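Local coordinates for transcriptional regulator, AsnC family (Agrobacterium tumefaciens str. C58, PDB 3I4P), which probably regulates transcription by binding specific DNA sequences, as an oligomeric, calcium-binding member of the Lrp/AsnC family, at residues V85-E88 / E94-R97; L105-V110 / M138-Y143; P111-Y116 / S134-E139. All coordinates share one frame; numbering follows the deposited sequence.

Interaction 1 of 3, residues V85-E88 / E94-R97; sequences VVSE and EFYR
In the ferredoxin-like Lrp/AsnC ligand-binding domain, Val86 and Ser87, late in helix 76-88, meet Phe95 of strand 92-98 inside a beta-alpha-beta unit whose first strand is 63-70. The contact is a small case of how a helix end is seated on a sheet: one ring does nearly all the work. CG of Phe95 stands anti to the backbone N (chi1 -179°), which carries the ring from the strand to the underside of the helix. There Val86 covers one face. Its CG1 lies 4.1 Å from the centroid of the Phe95 ring and only 14° off the normal, a CH-pi contact, while its CB sits 3.8 Å from Phe95 CE2. The two side chains cross at about a right angle. Leu106 of strand 104-110 and Phe82 of the same helix add further packing around the ring, and Ile141 of the second subunit reaches both Ser87 and Phe95, so this corner of the core is completed across the interface. Ser87 contributes at the ring's edge: OG, hydrogen-bonded to Ser83 O one turn back, lies near the ring plane, 3.6 Å from Phe95 CD2.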
loop_
_atom_site.group_PDB
_atom_site.type_symbol
_atom_site.label_atom_id
_atom_site.label_comp_id
_atom_site.label_asym_id
_atom_site.label_seq_id
_atom_site.Cartn_x
_atom_site.Cartn_y
_atom_site.Cartn_z
ATOM N N VAL A 85 -0.131 24.764 16.667
ATOM C CA VAL A 85 -1.050 25.422 15.720
ATOM C C VAL A 85 -2.176 24.478 15.306
ATOM O O VAL A 85 -3.311 24.919 15.145
ATOM C CB VAL A 85 -0.369 26.063 14.455
ATOM C CG1 VAL A 85 0.890 26.886 14.832
ATOM C CG2 VAL A 85 -0.089 25.037 13.407
ATOM N N VAL A 86 -1.890 23.187 15.140
ATOM C CA VAL A 86 -2.986 22.230 14.908
ATOM C C VAL A 86 -3.930 22.161 16.129
ATOM O O VAL A 86 -5.156 22.141 15.970
ATOM C CB VAL A 86 -2.490 20.837 14.470
ATOM C CG1 VAL A 86 -3.683 19.933 14.189
ATOM C CG2 VAL A 86 -1.614 20.982 13.211
ATOM N N SER A 87 -3.355 22.212 17.331
ATOM C CA SER A 87 -4.134 22.169 18.582
ATOM C C SER A 87 -5.094 23.333 18.763
ATOM O O SER A 87 -6.110 23.180 19.438
ATOM C CB SER A 87 -3.224 22.088 19.811
ATOM O OG SER A 87 -2.676 20.798 19.904
ATOM N N GLU A 88 -4.789 24.486 18.170
ATOM C CA GLU A 88 -5.648 25.649 18.371
ATOM C C GLU A 88 -6.987 25.479 17.631
ATOM O O GLU A 88 -7.956 26.118 18.007
ATOM C CB GLU A 88 -4.957 26.974 17.963
ATOM C CG GLU A 88 -3.882 27.504 18.960
ATOM C CD GLU A 88 -2.862 28.501 18.300
ATOM O OE1 GLU A 88 -3.283 29.350 17.466
ATOM O OE2 GLU A 88 -1.632 28.431 18.600
ATOM N N GLU A 94 -9.229 15.688 18.689
ATOM C CA GLU A 94 -8.252 14.727 19.182
ATOM C C GLU A 94 -7.087 14.782 18.254
ATOM O O GLU A 94 -7.260 14.954 17.065
ATOM C CB GLU A 94 -8.817 13.295 19.247
ATOM C CG GLU A 94 -9.946 13.139 20.188
ATOM C CD GLU A 94 -10.585 11.718 20.192
ATOM O OE1 GLU A 94 -9.862 10.729 20.001
ATOM O OE2 GLU A 94 -11.818 11.652 20.418
ATOM N N PHE A 95 -5.900 14.601 18.806
ATOM C CA PHE A 95 -4.653 14.824 18.063
ATOM C C PHE A 95 -3.575 13.973 18.692
ATOM O O PHE A 95 -3.261 14.136 19.894
ATOM C CB PHE A 95 -4.321 16.317 18.152
ATOM C CG PHE A 95 -3.070 16.752 17.434
ATOM C CD1 PHE A 95 -2.516 16.038 16.382
ATOM C CD2 PHE A 95 -2.497 17.958 17.771
ATOM C CE1 PHE A 95 -1.380 16.518 15.702
ATOM C CE2 PHE A 95 -1.348 18.422 17.114
ATOM C CZ PHE A 95 -0.806 17.706 16.067
ATOM N N TYR A 96 -3.026 13.059 17.891
ATOM C CA TYR A 96 -2.046 12.097 18.368
ATOM C C TYR A 96 -0.838 12.065 17.497
ATOM O O TYR A 96 -0.933 12.089 16.255
ATOM C CB TYR A 96 -2.605 10.650 18.387
ATOM C CG TYR A 96 -3.766 10.482 19.302
ATOM C CD1 TYR A 96 -3.597 10.093 20.621
ATOM C CD2 TYR A 96 -5.042 10.768 18.863
ATOM C CE1 TYR A 96 -4.673 9.970 21.447
ATOM C CE2 TYR A 96 -6.112 10.681 19.689
ATOM C CZ TYR A 96 -5.934 10.283 20.971
ATOM O OH TYR A 96 -7.046 10.198 21.773
ATOM N N ARG A 97 0.299 11.946 18.163
ATOM C CA ARG A 97 1.538 11.639 17.513
ATOM C C ARG A 97 1.580 10.126 17.477
ATOM O O ARG A 97 1.476 9.488 18.515
ATOM C CB ARG A 97 2.723 12.240 18.274
ATOM C CG ARG A 97 4.049 11.903 17.653
ATOM C CD ARG A 97 5.168 12.865 18.107
ATOM N NE ARG A 97 5.316 12.791 19.558
ATOM C CZ ARG A 97 6.019 11.871 20.204
ATOM N NH1 ARG A 97 6.681 10.929 19.538
ATOM N NH2 ARG A 97 6.067 11.900 21.534
#

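Interaction 2 of 3, residues L105-V110 / M138-Y143; sequences LLRVVV and MEQIKY
The guanidinium of Arg107 and the ring of Tyr143 are turned 53° against each other, and NH1 of Arg107 approaches the ring obliquely, 3.4 Å from Tyr143 CE1. The amide of Gln140 is steeper still to the guanidinium, at 64°. Around the guanidinium edge, in its plane, lie two waters, one for each terminal nitrogen. The first accepts from Arg107 NH2 at 3.1 Å and from Gln140 NE2 at 3.2 Å. These two nitrogens, Arg107 NH2 and Gln140 NE2, 4.0 Å from one another, are both donors and have nothing to offer each other directly; a shared acceptor turns their meeting into a bridge. The second water does the same between Arg107 NH1, 2.9 Å away, and Tyr143 OH, at 2.8 Å.

In the antiparallel sheet of this ferredoxin-like domain, strand 63-70 lies between strands 104-110 and 131-143. Arg107 packs over Thr64 and Phe66 of that middle strand on its way across. At Met138 the chain turns a corner, and beyond it Glu139, Gln140, Lys142 and Tyr143 pair antiparallel with a strand of the second subunit. The segments are joined by the long Arg107 side chain and two waters, with no direct hydrogen bond between them. Arg107 leaves its strand with CG anti to the backbone N and bends at chi3 (82°), which swings the guanidinium toward Gln140 and Tyr143. Its NE forms a salt bridge with Glu94 OE2 of strand 92-98, which helps fix the rotation of the group. Gln140, extended beyond CG, also crosses the interface: its NE2 is hydrogen-bonded to Tyr96 OH of the second subunit.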
loop_
_atom_site.group_PDB
_atom_site.type_symbol
_atom_site.label_atom_id
_atom_site.label_comp_id
_atom_site.label_asym_id
_atom_site.label_seq_id
_atom_site.Cartn_x
_atom_site.Cartn_y
_atom_site.Cartn_z
ATOM N N LEU A 105 -2.241 11.522 13.778
ATOM C CA LEU A 105 -3.642 11.232 13.523
ATOM C C LEU A 105 -4.508 12.281 14.238
ATOM O O LEU A 105 -4.389 12.478 15.459
ATOM C CB LEU A 105 -4.020 9.804 13.935
ATOM C CG LEU A 105 -5.449 9.322 13.597
ATOM C CD1 LEU A 105 -5.739 9.337 12.078
ATOM C CD2 LEU A 105 -5.735 7.919 14.194
ATOM N N LEU A 106 -5.364 12.946 13.456
ATOM C CA LEU A 106 -6.348 13.896 13.999
ATOM C C LEU A 106 -7.753 13.340 13.828
ATOM O O LEU A 106 -8.040 12.679 12.832
ATOM C CB LEU A 106 -6.301 15.263 13.304
ATOM C CG LEU A 106 -5.089 16.192 13.249
ATOM C CD1 LEU A 106 -3.793 15.505 12.859
ATOM C CD2 LEU A 106 -5.426 17.348 12.222
ATOM N N ARG A 107 -8.602 13.619 14.809
ATOM C CA ARG A 107 -10.056 13.515 14.653
ATOM C C ARG A 107 -10.661 14.902 14.590
ATOM O O ARG A 107 -10.445 15.727 15.494
ATOM C CB ARG A 107 -10.712 12.777 15.806
ATOM C CG ARG A 107 -12.153 12.484 15.521
ATOM C CD ARG A 107 -12.779 11.441 16.456
ATOM N NE ARG A 107 -13.206 12.025 17.720
ATOM C CZ ARG A 107 -14.367 12.644 17.977
ATOM N NH1 ARG A 107 -14.583 13.112 19.198
ATOM N NH2 ARG A 107 -15.298 12.825 17.067
ATOM N N VAL A 108 -11.408 15.137 13.518
ATOM C CA VAL A 108 -11.961 16.453 13.182
ATOM C C VAL A 108 -13.466 16.294 13.096
ATOM O O VAL A 108 -13.953 15.292 12.574
ATOM C CB VAL A 108 -11.370 16.991 11.807
ATOM C CG1 VAL A 108 -12.140 18.235 11.270
ATOM C CG2 VAL A 108 -9.846 17.257 11.943
ATOM N N VAL A 109 -14.197 17.264 13.634
ATOM C CA VAL A 109 -15.672 17.284 13.520
ATOM C C VAL A 109 -16.148 18.593 12.809
ATOM O O VAL A 109 -15.645 19.705 13.061
ATOM C CB VAL A 109 -16.370 17.045 14.905
ATOM C CG1 VAL A 109 -15.967 15.634 15.498
ATOM C CG2 VAL A 109 -16.016 18.134 15.871
ATOM N N VAL A 110 -17.121 18.411 11.911
ATOM C CA VAL A 110 -17.657 19.448 11.036
ATOM C C VAL A 110 -19.091 19.004 10.663
ATOM O O VAL A 110 -19.449 17.832 10.868
ATOM C CB VAL A 110 -16.771 19.656 9.747
ATOM C CG1 VAL A 110 -15.446 20.356 10.084
ATOM C CG2 VAL A 110 -16.526 18.343 9.005
HETATM N N MSE A 138 -18.593 7.055 8.459
HETATM C CA MSE A 138 -19.997 6.867 8.071
HETATM C C MSE A 138 -20.932 6.876 9.264
HETATM O O MSE A 138 -22.081 7.255 9.117
HETATM C CB MSE A 138 -20.191 5.536 7.354
HETATM C CG MSE A 138 -19.466 5.442 6.012
HETATM SE SE MSE A 138 -20.142 6.786 4.798
HETATM C CE MSE A 138 -18.815 8.131 5.188
ATOM N N GLU A 139 -20.457 6.427 10.427
ATOM C CA GLU A 139 -21.275 6.377 11.620
ATOM C C GLU A 139 -20.381 6.388 12.845
ATOM O O GLU A 139 -19.341 5.760 12.848
ATOM C CB GLU A 139 -22.172 5.115 11.628
ATOM C CG GLU A 139 -23.083 5.017 12.868
ATOM C CD GLU A 139 -23.966 3.758 12.896
ATOM O OE1 GLU A 139 -23.861 2.898 11.978
ATOM O OE2 GLU A 139 -24.755 3.621 13.867
ATOM N N GLN A 140 -20.798 7.113 13.879
ATOM C CA GLN A 140 -20.240 6.965 15.218
ATOM C C GLN A 140 -21.058 5.941 16.013
ATOM O O GLN A 140 -22.139 6.253 16.522
ATOM C CB GLN A 140 -20.232 8.305 15.919
ATOM C CG GLN A 140 -19.478 8.377 17.222
ATOM C CD GLN A 140 -19.587 9.799 17.810
ATOM O OE1 GLN A 140 -20.667 10.207 18.266
ATOM N NE2 GLN A 140 -18.465 10.557 17.787
ATOM N N ILE A 141 -20.548 4.705 16.091
ATOM C CA ILE A 141 -21.244 3.608 16.785
ATOM C C ILE A 141 -21.132 3.759 18.289
ATOM O O ILE A 141 -22.117 3.629 18.985
ATOM C CB ILE A 141 -20.711 2.213 16.395
ATOM C CG1 ILE A 141 -20.926 1.963 14.896
ATOM C CG2 ILE A 141 -21.438 1.128 17.248
ATOM C CD1 ILE A 141 -20.002 0.947 14.302
ATOM N N LYS A 142 -19.934 4.075 18.782
ATOM C CA LYS A 142 -19.730 4.362 20.213
ATOM C C LYS A 142 -18.824 5.570 20.363
ATOM O O LYS A 142 -17.814 5.668 19.702
ATOM C CB LYS A 142 -19.104 3.148 20.944
ATOM C CG LYS A 142 -18.912 3.319 22.439
ATOM C CD LYS A 142 -18.138 2.135 22.992
ATOM C CE LYS A 142 -18.140 2.037 24.506
ATOM N NZ LYS A 142 -17.305 0.875 24.957
ATOM N N TYR A 143 -19.178 6.462 21.271
ATOM C CA TYR A 143 -18.259 7.480 21.752
ATOM C C TYR A 143 -18.513 7.720 23.229
ATOM O O TYR A 143 -19.535 8.254 23.632
ATOM C CB TYR A 143 -18.328 8.787 20.929
ATOM C CG TYR A 143 -17.565 9.941 21.559
ATOM C CD1 TYR A 143 -16.239 10.191 21.244
ATOM C CD2 TYR A 143 -18.174 10.778 22.469
ATOM C CE1 TYR A 143 -15.539 11.257 21.834
ATOM C CE2 TYR A 143 -17.502 11.831 23.053
ATOM C CZ TYR A 143 -16.179 12.068 22.741
ATOM O OH TYR A 143 -15.534 13.121 23.337
HETATM O O HOH W 1 -18.154 13.696 17.998
HETATM O O HOH W 2 -13.388 13.842 21.700
#

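Interaction 3 of 3, residues P111-Y116 / S134-E139; sequences PDIAAY and SAFAME
Tyr116 and Phe136 form the dense centre of this contact, an offset edge-to-face pair in which the edge of Phe136 is directed at the face of Tyr116, with centroids 5.3 Å apart and planes at 79°. The closest carbons are Tyr116 CD2 and Phe136 CZ, at 3.7 Å. With chi1 at 179° the tyrosine ring extends from the first turn of helix 113-126 toward the sheet, where Val65, Val67, Val108 and Val110 touch it. Ile113, one turn earlier, crosses Phe136 at about a right angle and sets CG1 4.0 Å from Phe136 CE1. This is the second crossover of the ferredoxin-like domain, a beta-alpha-beta unit in which helix 113-126 joins strands 104-110 and 131-143 and covers one side of the sheet.

Packing ends just before the helix, at Asp112, which points away from the strand and is partly exposed; its work is done within its own segment. As the N-cap residue it accepts from Ala115 N through OD1 at 2.8 Å, nearly in line with the C-O bond, while its backbone O takes Tyr116 N. Phe136, by contrast, is buried and also meets Phe136 of the fourth subunit, whose Ile113 packs on it.

At the far end of the tyrosine, Tyr116 OH and Ser134 OG are modelled 2.4 Å apart, implausibly short, and the position of OG is uncertain. A hydrogen bond between the two hydroxyls is likely, though its length is doubtful and either could be the donor. If it forms, it would give each hydroxyl a polar partner among buried residues, close to Val132 of the calcium site.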
loop_
_atom_site.group_PDB
_atom_site.type_symbol
_atom_site.label_atom_id
_atom_site.label_comp_id
_atom_site.label_asym_id
_atom_site.label_seq_id
_atom_site.Cartn_x
_atom_site.Cartn_y
_atom_site.Cartn_z
ATOM N N PRO A 111 -19.917 19.930 10.111
ATOM C CA PRO A 111 -21.278 19.537 9.658
ATOM C C PRO A 111 -21.317 18.722 8.359
ATOM O O PRO A 111 -22.222 17.896 8.174
ATOM C CB PRO A 111 -21.990 20.878 9.451
ATOM C CG PRO A 111 -20.864 21.871 9.236
ATOM C CD PRO A 111 -19.745 21.393 10.118
ATOM N N ASP A 112 -20.356 18.957 7.471
ATOM C CA ASP A 112 -20.417 18.391 6.109
ATOM C C ASP A 112 -19.059 18.435 5.397
ATOM O O ASP A 112 -18.104 19.012 5.923
ATOM C CB ASP A 112 -21.510 19.080 5.264
ATOM C CG ASP A 112 -21.400 20.614 5.244
ATOM O OD1 ASP A 112 -20.285 21.180 5.321
ATOM O OD2 ASP A 112 -22.472 21.265 5.129
ATOM N N ILE A 113 -18.992 17.816 4.212
ATOM C CA ILE A 113 -17.793 17.795 3.381
ATOM C C ILE A 113 -17.291 19.216 3.067
ATOM O O ILE A 113 -16.107 19.486 3.198
ATOM C CB ILE A 113 -18.026 16.947 2.063
ATOM C CG1 ILE A 113 -17.960 15.460 2.373
ATOM C CG2 ILE A 113 -17.034 17.269 0.950
ATOM C CD1 ILE A 113 -18.571 14.579 1.226
ATOM N N ALA A 114 -18.179 20.126 2.684
ATOM C CA ALA A 114 -17.769 21.504 2.369
ATOM C C ALA A 114 -17.117 22.196 3.579
ATOM O O ALA A 114 -16.091 22.844 3.412
ATOM C CB ALA A 114 -18.940 22.335 1.808
ATOM N N ALA A 115 -17.699 22.036 4.779
ATOM C CA ALA A 115 -17.106 22.561 6.022
ATOM C C ALA A 115 -15.720 21.929 6.257
ATOM O O ALA A 115 -14.827 22.568 6.760
ATOM C CB ALA A 115 -18.019 22.298 7.246
ATOM N N TYR A 116 -15.555 20.663 5.892
ATOM C CA TYR A 116 -14.260 20.002 6.022
ATOM C C TYR A 116 -13.275 20.572 5.068
ATOM O O TYR A 116 -12.144 20.843 5.457
ATOM C CB TYR A 116 -14.285 18.478 5.805
ATOM C CG TYR A 116 -12.885 17.914 5.937
ATOM C CD1 TYR A 116 -12.272 17.850 7.188
ATOM C CD2 TYR A 116 -12.157 17.491 4.827
ATOM C CE1 TYR A 116 -10.976 17.362 7.337
ATOM C CE2 TYR A 116 -10.852 16.984 4.977
ATOM C CZ TYR A 116 -10.291 16.941 6.235
ATOM O OH TYR A 116 -9.042 16.486 6.436
ATOM N N SER A 134 -7.247 12.160 4.404
ATOM C CA SER A 134 -8.460 12.245 5.199
ATOM C C SER A 134 -9.387 11.045 4.940
ATOM O O SER A 134 -9.553 10.611 3.807
ATOM C CB SER A 134 -9.191 13.559 4.918
ATOM O OG SER A 134 -8.309 14.691 5.014
ATOM N N ALA A 135 -9.990 10.522 6.001
ATOM C CA ALA A 135 -10.991 9.438 5.931
ATOM C C ALA A 135 -12.237 9.854 6.757
ATOM O O ALA A 135 -12.141 10.118 7.966
ATOM C CB ALA A 135 -10.418 8.133 6.483
ATOM N N PHE A 136 -13.391 9.859 6.104
ATOM C CA PHE A 136 -14.669 10.227 6.708
ATOM C C PHE A 136 -15.356 9.033 7.330
ATOM O O PHE A 136 -15.522 7.991 6.680
ATOM C CB PHE A 136 -15.621 10.822 5.638
ATOM C CG PHE A 136 -15.139 12.145 5.073
ATOM C CD1 PHE A 136 -15.617 13.342 5.563
ATOM C CD2 PHE A 136 -14.195 12.174 4.042
ATOM C CE1 PHE A 136 -15.159 14.563 5.034
ATOM C CE2 PHE A 136 -13.730 13.370 3.521
ATOM C CZ PHE A 136 -14.204 14.575 4.031
ATOM N N ALA A 137 -15.760 9.203 8.587
ATOM C CA ALA A 137 -16.616 8.261 9.285
ATOM C C ALA A 137 -18.023 8.253 8.649
ATOM O O ALA A 137 -18.574 9.311 8.354
ATOM C CB ALA A 137 -16.696 8.637 10.774
HETATM N N MSE A 138 -18.593 7.055 8.459
HETATM C CA MSE A 138 -19.997 6.867 8.071
HETATM C C MSE A 138 -20.932 6.876 9.264
HETATM O O MSE A 138 -22.081 7.255 9.117
HETATM C CB MSE A 138 -20.191 5.536 7.354
HETATM C CG MSE A 138 -19.466 5.442 6.012
HETATM SE SE MSE A 138 -20.142 6.786 4.798
HETATM C CE MSE A 138 -18.815 8.131 5.188
ATOM N N GLU A 139 -20.457 6.427 10.427
ATOM C CA GLU A 139 -21.275 6.377 11.620
ATOM C C GLU A 139 -20.381 6.388 12.845
ATOM O O GLU A 139 -19.341 5.760 12.848
ATOM C CB GLU A 139 -22.172 5.115 11.628
ATOM C CG GLU A 139 -23.083 5.017 12.868
ATOM C CD GLU A 139 -23.966 3.758 12.896
ATOM O OE1 GLU A 139 -23.861 2.898 11.978
ATOM O OE2 GLU A 139 -24.755 3.621 13.867
#

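All three contacts lie in one ferredoxin-like domain and reach its antiparallel sheet. Along the chain, interaction 1 closes before the other two open, and interactions 2 and 3 both finish on strand 131-143, sharing Met138 and Glu139. The centres of interactions 1 and 2 lie about 15 Å apart. Those of interactions 2 and 3 are about 9 Å apart, and those of interactions 1 and 3 about 18 Å. Interaction 2 touches both of the others: Leu106 packs on Val86 and Phe95, and Val110 on Ala115 and Tyr116. Interactions 1 and 3 seat helices 76-88 and 113-126 on the sheet, while interaction 2 spans strands. Each also reaches the second subunit, so each lies close to the subunit interface.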